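Local coordinates for protein EIAV protease (PDB 1FMB) that probably cleaves the viral polyprotein as a homodimeric retroviral aspartyl protease, here bound to the inhibitor HBY-793, at residues G58-F63 / L81-P86; D29-T34 / T88-D93; T18-L23 / Y38-Y43. The protein carries 1 engineered substitution. All coordinates share one frame; numbering follows the deposited sequence. Where two conformers were deposited one is given.

In the fold
Interaction 2 lies deepest, with its centre about 3 Å from the centre of the chain, and it is largely polar: backbone bonds, a shared serine hydroxyl and a salt bridge beside the inhibitor. Interactions 1 and 3 are partly buried, farther out and more apolar. Interaction 1 fastens strand 58-71 to strand 74-83, whose other edge pairs with strand 32-34 of interaction 2; Leu-81 and Ala-83 both bond to Leu-33. Interaction 3 joins strand 18-24 to the end of helix 35-40, and Leu-23 binds the backbone of Thr-88 and Leu-90. Tyr-38 packs on Phe-63 and Val-82, bringing the helix against interaction 1.

Interaction 1 of 3, residues G58-F63 / L81-P86; sequences GNVETF and LVADIP. With HYB ([2-(2-methyl-propane-2-sulfonylmethyl)-3-naphthalen-1-yl-propionyl-valinyl]-phenylalaninol), chain B.
Phe-63 and Val-82 form an antiparallel hydrogen-bonded pair, their CA atoms 5.4 Å apart, in which Val-82 N gives its hydrogen to Phe-63 O at 2.7 Å and Phe-63 N returns a longer bond of 3.3 Å to Val-82 O. On the same face of the sheet, the Phe-63 ring lies against Val-82: CG sits in the crowded position between backbone N and carbonyl carbon (chi1 52°), and Val-82 CB stands over one ring face, 3.6 Å from the centroid and displaced toward the rim. This is a CH-pi contact. Val-82 CG2 reaches Phe-63 CE1 at 3.4 Å, while CG1 leans on CZ, so the branched side chain straddles that part of the ring. Tyr-38 meets the same ring edge-to-face, and Lys-47 makes a cation-pi contact with it.

The pair belongs to the long hairpin of strands 58-71 and 74-83. Toward Gly-58 the first of these strands leaves its partner and pairs instead with strand 53-55, forming the flap that closes over the substrate cleft in retroviral proteases. Where the strands part, no direct backbone bond joins them; small side chains and a water make the contact. Ala-83 CB touches Thr-62 CG2 and lies 4.0 Å from Val-60 CG1; Val-60 also packs on Gly-57 of the second subunit. The water spans the widening gap, donating to Glu-61 O and accepting from Asp-84 N at 2.8 Å. Asp-84 centres an inverse gamma turn, beyond which the ring of Pro-86 lies against two groups of the chain B inhibitor, CG and CD against its phenyl ring and CB against the naphthyl, 3.7 Å from C4.

Interaction 2 of 3, residues D29-T34 / T88-D93; sequences DTSVLT and TILGRD. With HYB ([2-(2-methyl-propane-2-sulfonylmethyl)-3-naphthalen-1-yl-propionyl-valinyl]-phenylalaninol), chain C.
Val-32 and Ile-89 make a single antiparallel bridge, a hydrogen-bonded pair in which each backbone N lies 2.9 Å from the other's O: Val-32 N from Ile-89 O, and Ile-89 N from Val-32 O. Beyond this bridge, side-chain oxygens replace carbonyls as partners of backbone N-H groups. At one end Thr-34 N binds Thr-88 OG1 over 3.2 Å, almost straight at 172°; the same hydroxyl also bonds to His-37 ND1.

At the other end Ser-31 OG, anti to its carbonyl carbon (chi1 -68°), accepts from Gly-91 N at 2.9 Å and donates to Asp-93 OD1 at 2.8 Å, on the syn side of the carboxylate. A water joins Thr-30 OG1 to Ser-31 O and is more weakly linked to Asp-93 OD2. Gly-91, at the N-cap position of helix 92-97, starts a Gly-Arg-Asp sequence that matches a motif of retroviral proteases.

The charged part is the salt bridge between Asp-29 OD1 and Arg-92 NH2, 2.9 Å apart. The two side chains run side by side; the oxygen lies at the edge of the guanidinium, while the nitrogen stands well above the carboxylate plane. Asp-29 OD2 pairs with Arg-8 of the second subunit, and Arg-92 NH1 bonds to Leu-5 O there.

Inhibitor contacts flank this network. Asp-29 N donates to O33 of the chain C copy at 2.8 Å, and Ile-89 CD1 packs on its C30, 3.7 Å away. With an arginine from each subunit beside it, the Asp-29 carboxylate is likely to stay ionised; the residue whose N-H holds the inhibitor is thereby also salt-bridged to the start of helix 92-97 and to the second subunit.

Interaction 3 of 3, residues T18-L23 / Y38-Y43; sequences TPLNVL and YNRLKY
Thr-18 turns its OG1 anti to the carbonyl carbon (chi1 -51°), toward the backbone of Lys-42, and Leu-20 and Leu-41 take the same kind of first torsion, which sends the CG of each toward the other segment. Lys-42 N donates to Thr-18 OG1 over 3.0 Å, with 164° at the hydrogen. Lys-42 CG lies close by, 3.2 Å from the same oxygen, as the two side chains slide past each other in opposite directions. Thr-18 CG2, on the other branch, faces Arg-40 O.

Deeper in, Leu-20 CD1 and Leu-41 CD2 touch at 4.0 Å, their side chains crossing at about a right angle. Leu-20 also packs on Leu-33. On the outer side Arg-40 and Leu-20 likewise run past each other in opposite directions, with CD2 of the leucine over one guanidinium face, 4.0 Å from Arg-40 NH2. A water in the guanidinium plane accepts from that NH2 at 3.1 Å and donates to Pro-19 O at 2.8 Å.

The contact thus fixes the chain just after helix 35-40 to the start of strand 18-24, which follows the turn from strand 10-15. Thr-18 OG1 serves both sides: its proton goes to the Asn-16 carbonyl, with a weaker bond to Ile-15 O, while the oxygen takes the Lys-42 N-H, so one hydroxyl ties the hairpin turn to the helix exit.

Interaction 1 of 3, residues G58-F63 / L81-P86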
loop_
_atom_site.group_PDB
_atom_site.type_symbol
_atom_site.label_atom_id
_atom_site.label_comp_id
_atom_site.label_asym_id
_atom_site.label_seq_id
_atom_site.Cartn_x
_atom_site.Cartn_y
_atom_site.Cartn_z
ATOM N N GLY A 58 -8.271 -10.500 -5.315
ATOM C CA GLY A 58 -8.973 -10.504 -6.596
ATOM C C GLY A 58 -9.240 -9.088 -7.122
ATOM O O GLY A 58 -8.636 -8.111 -6.689
ATOM N N ASN A 59 -10.135 -9.012 -8.102
ATOM C CA ASN A 59 -10.500 -7.782 -8.759
ATOM C C ASN A 59 -11.854 -7.312 -8.264
ATOM O O ASN A 59 -12.666 -8.190 -7.952
ATOM C CB ASN A 59 -10.634 -7.981 -10.281
ATOM C CG ASN A 59 -9.404 -8.596 -10.930
ATOM O OD1 ASN A 59 -8.328 -8.043 -10.769
ATOM N ND2 ASN A 59 -9.550 -9.747 -11.564
ATOM N N VAL A 60 -11.991 -5.973 -8.239
ATOM C CA VAL A 60 -13.253 -5.381 -7.776
ATOM C C VAL A 60 -13.619 -4.290 -8.776
ATOM O O VAL A 60 -12.772 -3.564 -9.286
ATOM C CB VAL A 60 -12.889 -4.873 -6.367
ATOM C CG1 VAL A 60 -13.624 -3.599 -6.048
ATOM C CG2 VAL A 60 -13.135 -6.004 -5.372
ATOM N N GLU A 61 -14.912 -4.176 -9.102
ATOM C CA GLU A 61 -15.390 -3.205 -10.068
ATOM C C GLU A 61 -15.258 -1.772 -9.561
ATOM O O GLU A 61 -15.309 -1.547 -8.382
ATOM C CB GLU A 61 -16.897 -3.401 -10.387
ATOM C CG GLU A 61 -16.991 -4.543 -11.412
ATOM C CD GLU A 61 -18.400 -5.053 -11.680
ATOM O OE1 GLU A 61 -19.360 -4.235 -11.724
ATOM O OE2 GLU A 61 -18.489 -6.298 -11.872
ATOM N N THR A 62 -15.023 -0.858 -10.476
ATOM C CA THR A 62 -14.927 0.528 -10.044
ATOM C C THR A 62 -15.679 1.471 -10.986
ATOM O O THR A 62 -16.001 1.021 -12.101
ATOM C CB THR A 62 -13.459 0.969 -10.239
ATOM O OG1 THR A 62 -12.929 0.701 -11.551
ATOM C CG2 THR A 62 -12.650 0.313 -9.143
ATOM N N PHE A 63 -15.903 2.690 -10.507
ATOM C CA PHE A 63 -16.383 3.710 -11.442
ATOM C C PHE A 63 -15.436 4.901 -11.157
ATOM O O PHE A 63 -14.822 4.844 -10.089
ATOM C CB PHE A 63 -17.772 4.218 -11.365
ATOM C CG PHE A 63 -18.343 4.732 -10.113
ATOM C CD1 PHE A 63 -18.242 6.076 -9.785
ATOM C CD2 PHE A 63 -19.029 3.848 -9.303
ATOM C CE1 PHE A 63 -18.859 6.518 -8.625
ATOM C CE2 PHE A 63 -19.620 4.291 -8.122
ATOM C CZ PHE A 63 -19.527 5.634 -7.798
ATOM N N LEU A 81 -11.040 6.796 -8.440
ATOM C CA LEU A 81 -11.934 5.650 -8.633
ATOM C C LEU A 81 -12.815 5.515 -7.402
ATOM O O LEU A 81 -12.510 6.067 -6.303
ATOM C CB LEU A 81 -11.106 4.354 -8.734
ATOM C CG LEU A 81 -10.073 4.392 -9.874
ATOM C CD1 LEU A 81 -9.317 3.074 -9.944
ATOM C CD2 LEU A 81 -10.788 4.677 -11.188
ATOM N N VAL A 82 -13.970 4.870 -7.489
ATOM C CA VAL A 82 -14.887 4.624 -6.355
ATOM C C VAL A 82 -15.110 3.100 -6.256
ATOM O O VAL A 82 -15.373 2.426 -7.275
ATOM C CB VAL A 82 -16.223 5.354 -6.529
ATOM C CG1 VAL A 82 -17.054 5.063 -5.300
ATOM C CG2 VAL A 82 -15.992 6.850 -6.768
ATOM N N ALA A 83 -14.952 2.484 -5.093
ATOM C CA ALA A 83 -15.141 1.021 -4.985
ATOM C C ALA A 83 -15.536 0.594 -3.605
ATOM O O ALA A 83 -15.337 1.352 -2.624
ATOM C CB ALA A 83 -13.837 0.321 -5.452
ATOM N N ASP A 84 -16.210 -0.609 -3.462
ATOM C CA ASP A 84 -16.577 -0.956 -2.087
ATOM C C ASP A 84 -15.387 -1.544 -1.332
ATOM O O ASP A 84 -15.323 -2.772 -1.162
ATOM C CB ASP A 84 -17.632 -2.076 -2.109
ATOM C CG ASP A 84 -18.984 -1.478 -2.462
ATOM O OD1 ASP A 84 -19.285 -0.359 -2.016
ATOM O OD2 ASP A 84 -19.765 -2.145 -3.175
ATOM N N ILE A 85 -14.453 -0.718 -0.916
ATOM C CA ILE A 85 -13.275 -1.125 -0.177
ATOM C C ILE A 85 -13.389 -0.521 1.223
ATOM O O ILE A 85 -14.197 0.367 1.419
ATOM C CB ILE A 85 -11.967 -0.797 -0.899
ATOM C CG1 ILE A 85 -11.771 0.701 -1.164
ATOM C CG2 ILE A 85 -12.010 -1.528 -2.244
ATOM C CD1 ILE A 85 -10.305 1.066 -1.438
ATOM N N PRO A 86 -12.606 -0.994 2.194
ATOM C CA PRO A 86 -12.746 -0.564 3.572
ATOM C C PRO A 86 -12.220 0.813 3.876
ATOM O O PRO A 86 -12.582 1.316 4.932
ATOM C CB PRO A 86 -11.819 -1.573 4.312
ATOM C CG PRO A 86 -11.793 -2.708 3.359
ATOM C CD PRO A 86 -11.685 -2.107 1.991
HETATM S S1 HYB B . -4.492 -7.217 7.407
HETATM O O2 HYB B . -5.864 -7.617 7.256
HETATM O O3 HYB B . -3.527 -7.737 6.495
HETATM C C4 HYB B . -9.693 -3.347 6.836
HETATM C C5 HYB B . -9.131 -4.513 6.412
HETATM C C6 HYB B . -7.705 -4.582 6.151
HETATM C C7 HYB B . -6.928 -3.493 6.331
HETATM C C8 HYB B . -7.516 -2.191 6.785
HETATM C C9 HYB B . -8.895 -2.170 7.034
HETATM C C10 HYB B . -9.518 -0.960 7.493
HETATM C C11 HYB B . -8.760 0.168 7.668
HETATM C C12 HYB B . -7.362 0.149 7.407
HETATM C C13 HYB B . -6.754 -1.032 6.972
HETATM O O14 HYB B . -2.737 -0.549 1.097
HETATM C C15 HYB B . -3.118 -1.376 -0.062
HETATM N N16 HYB B . -3.513 -3.157 1.543
HETATM C C17 HYB B . -4.177 -2.371 0.489
HETATM C C18 HYB B . -5.378 -1.635 1.132
HETATM C C19 HYB B . -6.641 -2.400 1.470
HETATM C C20 HYB B . -6.914 -2.914 2.742
HETATM C C21 HYB B . -8.111 -3.569 3.057
HETATM C C22 HYB B . -9.076 -3.724 2.055
HETATM C C23 HYB B . -8.841 -3.200 0.787
HETATM C C24 HYB B . -7.640 -2.548 0.492
HETATM N N25 HYB B . -3.746 -5.180 3.815
HETATM C C26 HYB B . -2.682 -5.117 2.779
HETATM C C27 HYB B . -3.438 -4.538 1.523
HETATM O O28 HYB B . -3.861 -5.197 0.587
HETATM C C29 HYB B . -1.990 -6.474 2.497
HETATM C C30 HYB B . -1.169 -6.424 1.198
HETATM C C31 HYB B . -1.128 -6.798 3.739
HETATM C C32 HYB B . -3.583 -4.769 5.103
HETATM O O33 HYB B . -2.533 -4.271 5.527
HETATM C C34 HYB B . -4.839 -4.877 5.994
HETATM C C35 HYB B . -5.414 -3.439 6.060
HETATM C C36 HYB B . -4.521 -5.432 7.420
HETATM C C37 HYB B . -2.427 -7.382 9.296
HETATM C C38 HYB B . -3.926 -7.715 9.087
HETATM C C39 HYB B . -4.053 -9.258 9.118
HETATM C C40 HYB B . -4.827 -7.067 10.167
HETATM O O HOH W 1 -16.825 -1.982 -5.874
#

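Interaction 2 of 3, residues D29-T34 / T88-D93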
loop_
_atom_site.group_PDB
_atom_site.type_symbol
_atom_site.label_atom_id
_atom_site.label_comp_id
_atom_site.label_asym_id
_atom_site.label_seq_id
_atom_site.Cartn_x
_atom_site.Cartn_y
_atom_site.Cartn_z
ATOM N N ASP A 29 -1.321 2.043 -7.029
ATOM C CA ASP A 29 -0.968 2.836 -8.213
ATOM C C ASP A 29 -1.860 4.044 -8.441
ATOM O O ASP A 29 -1.413 5.039 -9.007
ATOM C CB ASP A 29 -1.092 2.047 -9.511
ATOM C CG ASP A 29 -0.103 0.900 -9.624
ATOM O OD1 ASP A 29 0.911 0.804 -8.893
ATOM O OD2 ASP A 29 -0.331 0.109 -10.584
ATOM N N THR A 30 -3.064 3.893 -7.895
ATOM C CA THR A 30 -4.050 4.930 -8.113
ATOM C C THR A 30 -4.884 5.074 -6.864
ATOM O O THR A 30 -4.834 4.315 -5.894
ATOM C CB THR A 30 -4.859 4.451 -9.366
ATOM O OG1 THR A 30 -5.692 5.555 -9.738
ATOM C CG2 THR A 30 -5.716 3.248 -9.024
ATOM N N SER A 31 -5.578 6.183 -6.788
ATOM C CA SER A 31 -6.363 6.539 -5.568
ATOM C C SER A 31 -7.817 6.051 -5.677
ATOM O O SER A 31 -8.402 6.146 -6.752
ATOM C CB SER A 31 -6.304 8.030 -5.527
ATOM O OG SER A 31 -4.990 8.514 -5.251
ATOM N N VAL A 32 -8.388 5.633 -4.561
ATOM C CA VAL A 32 -9.740 5.090 -4.546
ATOM C C VAL A 32 -10.544 5.601 -3.358
ATOM O O VAL A 32 -10.158 5.585 -2.201
ATOM C CB VAL A 32 -9.613 3.549 -4.358
ATOM C CG1 VAL A 32 -11.007 2.892 -4.551
ATOM C CG2 VAL A 32 -8.701 2.986 -5.460
ATOM N N LEU A 33 -11.720 6.084 -3.676
ATOM C CA LEU A 33 -12.654 6.554 -2.620
ATOM C C LEU A 33 -13.586 5.352 -2.378
ATOM O O LEU A 33 -14.080 4.679 -3.320
ATOM C CB LEU A 33 -13.341 7.650 -3.402
ATOM C CG LEU A 33 -14.273 8.690 -2.843
ATOM C CD1 LEU A 33 -13.550 9.409 -1.694
ATOM C CD2 LEU A 33 -14.661 9.610 -3.997
ATOM N N THR A 34 -13.862 5.168 -1.085
ATOM C CA THR A 34 -14.835 4.103 -0.748
ATOM C C THR A 34 -16.208 4.619 -1.174
ATOM O O THR A 34 -16.514 5.814 -1.275
ATOM C CB THR A 34 -14.866 3.733 0.731
ATOM O OG1 THR A 34 -15.410 4.824 1.545
ATOM C CG2 THR A 34 -13.542 3.427 1.386
ATOM N N THR A 88 -10.479 4.874 2.336
ATOM C CA THR A 88 -10.201 5.672 1.127
ATOM C C THR A 88 -8.671 5.831 1.126
ATOM O O THR A 88 -8.055 6.031 2.169
ATOM C CB THR A 88 -10.828 7.059 1.311
ATOM O OG1 THR A 88 -12.229 6.880 1.016
ATOM C CG2 THR A 88 -10.210 8.052 0.322
ATOM N N ILE A 89 -8.179 5.604 -0.083
ATOM C CA ILE A 89 -6.727 5.591 -0.350
ATOM C C ILE A 89 -6.251 6.610 -1.341
ATOM O O ILE A 89 -6.762 6.813 -2.442
ATOM C CB ILE A 89 -6.478 4.159 -0.949
ATOM C CG1 ILE A 89 -6.824 3.079 0.077
ATOM C CG2 ILE A 89 -5.070 3.971 -1.544
ATOM C CD1 ILE A 89 -6.638 1.678 -0.424
ATOM N N LEU A 90 -5.213 7.338 -0.929
ATOM C CA LEU A 90 -4.515 8.248 -1.797
ATOM C C LEU A 90 -3.277 7.395 -2.233
ATOM O O LEU A 90 -2.396 7.032 -1.427
ATOM C CB LEU A 90 -4.025 9.476 -1.010
ATOM C CG LEU A 90 -4.817 10.745 -1.291
ATOM C CD1 LEU A 90 -6.293 10.533 -1.511
ATOM C CD2 LEU A 90 -4.503 11.819 -0.260
ATOM N N GLY A 91 -3.244 7.061 -3.525
ATOM C CA GLY A 91 -2.130 6.274 -4.051
ATOM C C GLY A 91 -1.098 7.224 -4.689
ATOM O O GLY A 91 -1.200 8.448 -4.623
ATOM N N ARG A 92 -0.230 6.626 -5.494
ATOM C CA ARG A 92 0.918 7.315 -6.097
ATOM C C ARG A 92 0.560 8.460 -7.020
ATOM O O ARG A 92 1.331 9.431 -7.085
ATOM C CB ARG A 92 1.858 6.278 -6.767
ATOM C CG ARG A 92 2.535 5.327 -5.726
ATOM C CD ARG A 92 3.654 4.544 -6.501
ATOM N NE ARG A 92 3.141 3.692 -7.558
ATOM C CZ ARG A 92 3.065 3.932 -8.861
ATOM N NH1 ARG A 92 3.559 5.073 -9.418
ATOM N NH2 ARG A 92 2.548 3.065 -9.740
ATOM N N ASP A 93 -0.547 8.346 -7.738
ATOM C CA ASP A 93 -0.935 9.425 -8.633
ATOM C C ASP A 93 -1.148 10.695 -7.849
ATOM O O ASP A 93 -0.533 11.697 -8.203
ATOM C CB ASP A 93 -2.169 9.053 -9.469
ATOM C CG ASP A 93 -3.382 8.693 -8.615
ATOM O OD1 ASP A 93 -3.309 8.320 -7.444
ATOM O OD2 ASP A 93 -4.525 8.791 -9.100
HETATM S S1 HYB C . -4.502 -1.813 -10.177
HETATM O O2 HYB C . -4.861 -3.150 -10.560
HETATM O O3 HYB C . -5.313 -1.137 -9.217
HETATM C C4 HYB C . -0.720 -7.107 -10.044
HETATM C C5 HYB C . -1.985 -6.646 -9.835
HETATM C C6 HYB C . -2.197 -5.359 -9.200
HETATM C C7 HYB C . -1.142 -4.609 -8.816
HETATM C C8 HYB C . 0.263 -5.091 -9.019
HETATM C C9 HYB C . 0.423 -6.335 -9.643
HETATM C C10 HYB C . 1.744 -6.846 -9.887
HETATM C C11 HYB C . 2.835 -6.117 -9.493
HETATM C C12 HYB C . 2.672 -4.858 -8.852
HETATM C C13 HYB C . 1.387 -4.356 -8.625
HETATM O O14 HYB C . -0.069 -2.268 -1.962
HETATM C C15 HYB C . -1.180 -2.939 -1.262
HETATM N N16 HYB C . -2.390 -2.770 -3.362
HETATM C C17 HYB C . -1.916 -3.747 -2.366
HETATM C C18 HYB C . -0.967 -4.734 -3.087
HETATM C C19 HYB C . -1.536 -5.810 -3.988
HETATM C C20 HYB C . -1.642 -5.675 -5.377
HETATM C C21 HYB C . -2.116 -6.698 -6.207
HETATM C C22 HYB C . -2.511 -7.908 -5.624
HETATM C C23 HYB C . -2.393 -8.078 -4.247
HETATM C C24 HYB C . -1.916 -7.045 -3.435
HETATM N N25 HYB C . -3.646 -2.240 -6.092
HETATM C C26 HYB C . -3.941 -1.532 -4.819
HETATM C C27 HYB C . -3.719 -2.647 -3.727
HETATM O O28 HYB C . -4.602 -3.299 -3.194
HETATM C C29 HYB C . -5.353 -0.898 -4.759
HETATM C C30 HYB C . -5.726 -0.498 -3.322
HETATM C C31 HYB C . -5.341 0.304 -5.732
HETATM C C32 HYB C . -2.884 -1.723 -7.095
HETATM O O33 HYB C . -2.336 -0.616 -7.026
HETATM C C34 HYB C . -2.664 -2.656 -8.305
HETATM C C35 HYB C . -1.244 -3.245 -8.111
HETATM C C36 HYB C . -2.792 -1.910 -9.672
HETATM C C37 HYB C . -4.207 0.722 -11.340
HETATM C C38 HYB C . -4.513 -0.757 -11.686
HETATM C C39 HYB C . -5.971 -0.806 -12.206
HETATM C C40 HYB C . -3.534 -1.327 -12.742
HETATM O O HOH W 2 -7.598 7.247 -9.406
#

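Interaction 3 of 3, residues T18-L23 / Y38-Y43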
loop_
_atom_site.group_PDB
_atom_site.type_symbol
_atom_site.label_atom_id
_atom_site.label_comp_id
_atom_site.label_asym_id
_atom_site.label_seq_id
_atom_site.Cartn_x
_atom_site.Cartn_y
_atom_site.Cartn_z
ATOM N N THR A 18 -15.301 18.172 1.657
ATOM C CA THR A 18 -15.702 17.312 2.754
ATOM C C THR A 18 -14.433 16.750 3.366
ATOM O O THR A 18 -13.662 16.147 2.611
ATOM C CB THR A 18 -16.377 16.107 2.046
ATOM O OG1 THR A 18 -17.366 16.626 1.104
ATOM C CG2 THR A 18 -17.030 15.167 2.998
ATOM N N PRO A 19 -14.228 16.979 4.640
ATOM C CA PRO A 19 -13.041 16.466 5.346
ATOM C C PRO A 19 -13.127 14.943 5.458
ATOM O O PRO A 19 -14.141 14.373 5.939
ATOM C CB PRO A 19 -12.997 17.290 6.627
ATOM C CG PRO A 19 -14.442 17.641 6.872
ATOM C CD PRO A 19 -15.114 17.735 5.523
ATOM N N LEU A 20 -12.077 14.251 4.931
ATOM C CA LEU A 20 -12.124 12.765 5.026
ATOM C C LEU A 20 -10.764 12.269 5.519
ATOM O O LEU A 20 -9.776 12.837 5.068
ATOM C CB LEU A 20 -12.253 12.156 3.606
ATOM C CG LEU A 20 -13.636 12.326 2.927
ATOM C CD1 LEU A 20 -13.687 11.674 1.542
ATOM C CD2 LEU A 20 -14.669 11.647 3.789
ATOM N N ASN A 21 -10.694 11.203 6.305
ATOM C CA ASN A 21 -9.441 10.617 6.796
ATOM C C ASN A 21 -9.064 9.594 5.699
ATOM O O ASN A 21 -9.957 8.831 5.318
ATOM C CB ASN A 21 -9.548 9.806 8.077
ATOM C CG ASN A 21 -8.242 9.720 8.868
ATOM O OD1 ASN A 21 -7.641 10.680 9.398
ATOM N ND2 ASN A 21 -7.786 8.465 8.977
ATOM N N VAL A 22 -7.856 9.731 5.197
ATOM C CA VAL A 22 -7.403 8.888 4.080
ATOM C C VAL A 22 -6.096 8.168 4.365
ATOM O O VAL A 22 -5.350 8.722 5.161
ATOM C CB VAL A 22 -7.194 9.711 2.796
ATOM C CG1 VAL A 22 -8.497 10.454 2.468
ATOM C CG2 VAL A 22 -6.137 10.768 2.789
ATOM N N LEU A 23 -5.822 7.027 3.753
ATOM C CA LEU A 23 -4.604 6.279 4.004
ATOM C C LEU A 23 -3.618 6.734 2.940
ATOM O O LEU A 23 -4.032 6.775 1.754
ATOM C CB LEU A 23 -4.916 4.786 3.863
ATOM C CG LEU A 23 -3.684 3.864 3.883
ATOM C CD1 LEU A 23 -2.993 3.910 5.230
ATOM C CD2 LEU A 23 -4.082 2.414 3.609
ATOM N N TYR A 38 -18.055 8.475 -1.026
ATOM C CA TYR A 38 -18.591 9.098 -2.231
ATOM C C TYR A 38 -20.016 9.562 -1.924
ATOM O O TYR A 38 -20.432 10.698 -2.217
ATOM C CB TYR A 38 -18.454 8.116 -3.400
ATOM C CG TYR A 38 -19.243 8.592 -4.596
ATOM C CD1 TYR A 38 -18.661 9.471 -5.492
ATOM C CD2 TYR A 38 -20.540 8.109 -4.813
ATOM C CE1 TYR A 38 -19.412 9.952 -6.554
ATOM C CE2 TYR A 38 -21.272 8.582 -5.886
ATOM C CZ TYR A 38 -20.696 9.474 -6.753
ATOM O OH TYR A 38 -21.369 9.987 -7.839
ATOM N N ASN A 39 -20.772 8.741 -1.210
ATOM C CA ASN A 39 -22.151 9.064 -0.831
ATOM C C ASN A 39 -22.279 10.172 0.192
ATOM O O ASN A 39 -23.343 10.758 0.367
ATOM C CB ASN A 39 -22.858 7.841 -0.249
ATOM C CG ASN A 39 -23.090 6.804 -1.338
ATOM O OD1 ASN A 39 -23.250 5.624 -1.014
ATOM N ND2 ASN A 39 -23.139 7.137 -2.605
ATOM N N ARG A 40 -21.215 10.483 0.909
ATOM C CA ARG A 40 -21.192 11.525 1.918
ATOM C C ARG A 40 -20.590 12.826 1.396
ATOM O O ARG A 40 -20.609 13.802 2.146
ATOM C CB ARG A 40 -20.237 11.086 3.049
ATOM C CG ARG A 40 -20.818 10.411 4.272
ATOM C CD ARG A 40 -19.713 9.740 5.091
ATOM N NE ARG A 40 -18.728 10.641 5.673
ATOM C CZ ARG A 40 -17.780 10.273 6.529
ATOM N NH1 ARG A 40 -17.659 9.020 6.979
ATOM N NH2 ARG A 40 -16.917 11.146 7.020
ATOM N N LEU A 41 -20.035 12.876 0.175
ATOM C CA LEU A 41 -19.446 14.105 -0.319
ATOM C C LEU A 41 -20.503 15.200 -0.405
ATOM O O LEU A 41 -21.643 14.953 -0.806
ATOM C CB LEU A 41 -18.817 13.861 -1.699
ATOM C CG LEU A 41 -17.648 12.869 -1.766
ATOM C CD1 LEU A 41 -17.159 12.831 -3.202
ATOM C CD2 LEU A 41 -16.430 13.180 -0.874
ATOM N N LYS A 42 -20.135 16.438 -0.124
ATOM C CA LYS A 42 -21.087 17.581 -0.191
ATOM C C LYS A 42 -21.465 17.796 -1.639
ATOM O O LYS A 42 -22.637 18.099 -1.907
ATOM C CB LYS A 42 -20.362 18.815 0.411
ATOM C CG LYS A 42 -19.983 18.365 1.822
ATOM C CD LYS A 42 -19.753 19.393 2.907
ATOM C CE LYS A 42 -20.629 20.635 2.794
ATOM N NZ LYS A 42 -20.424 21.352 1.496
ATOM N N TYR A 43 -20.542 17.561 -2.582
ATOM C CA TYR A 43 -20.852 17.723 -3.983
ATOM C C TYR A 43 -20.274 16.500 -4.716
ATOM O O TYR A 43 -19.220 16.136 -4.218
ATOM C CB TYR A 43 -20.137 18.922 -4.625
ATOM C CG TYR A 43 -20.433 20.218 -3.917
ATOM C CD1 TYR A 43 -21.725 20.754 -4.101
ATOM C CD2 TYR A 43 -19.526 20.898 -3.130
ATOM C CE1 TYR A 43 -22.127 21.943 -3.518
ATOM C CE2 TYR A 43 -19.923 22.102 -2.549
ATOM C CZ TYR A 43 -21.199 22.610 -2.741
ATOM O OH TYR A 43 -21.544 23.798 -2.141
HETATM O O HOH W 3 -16.800 14.262 6.784
#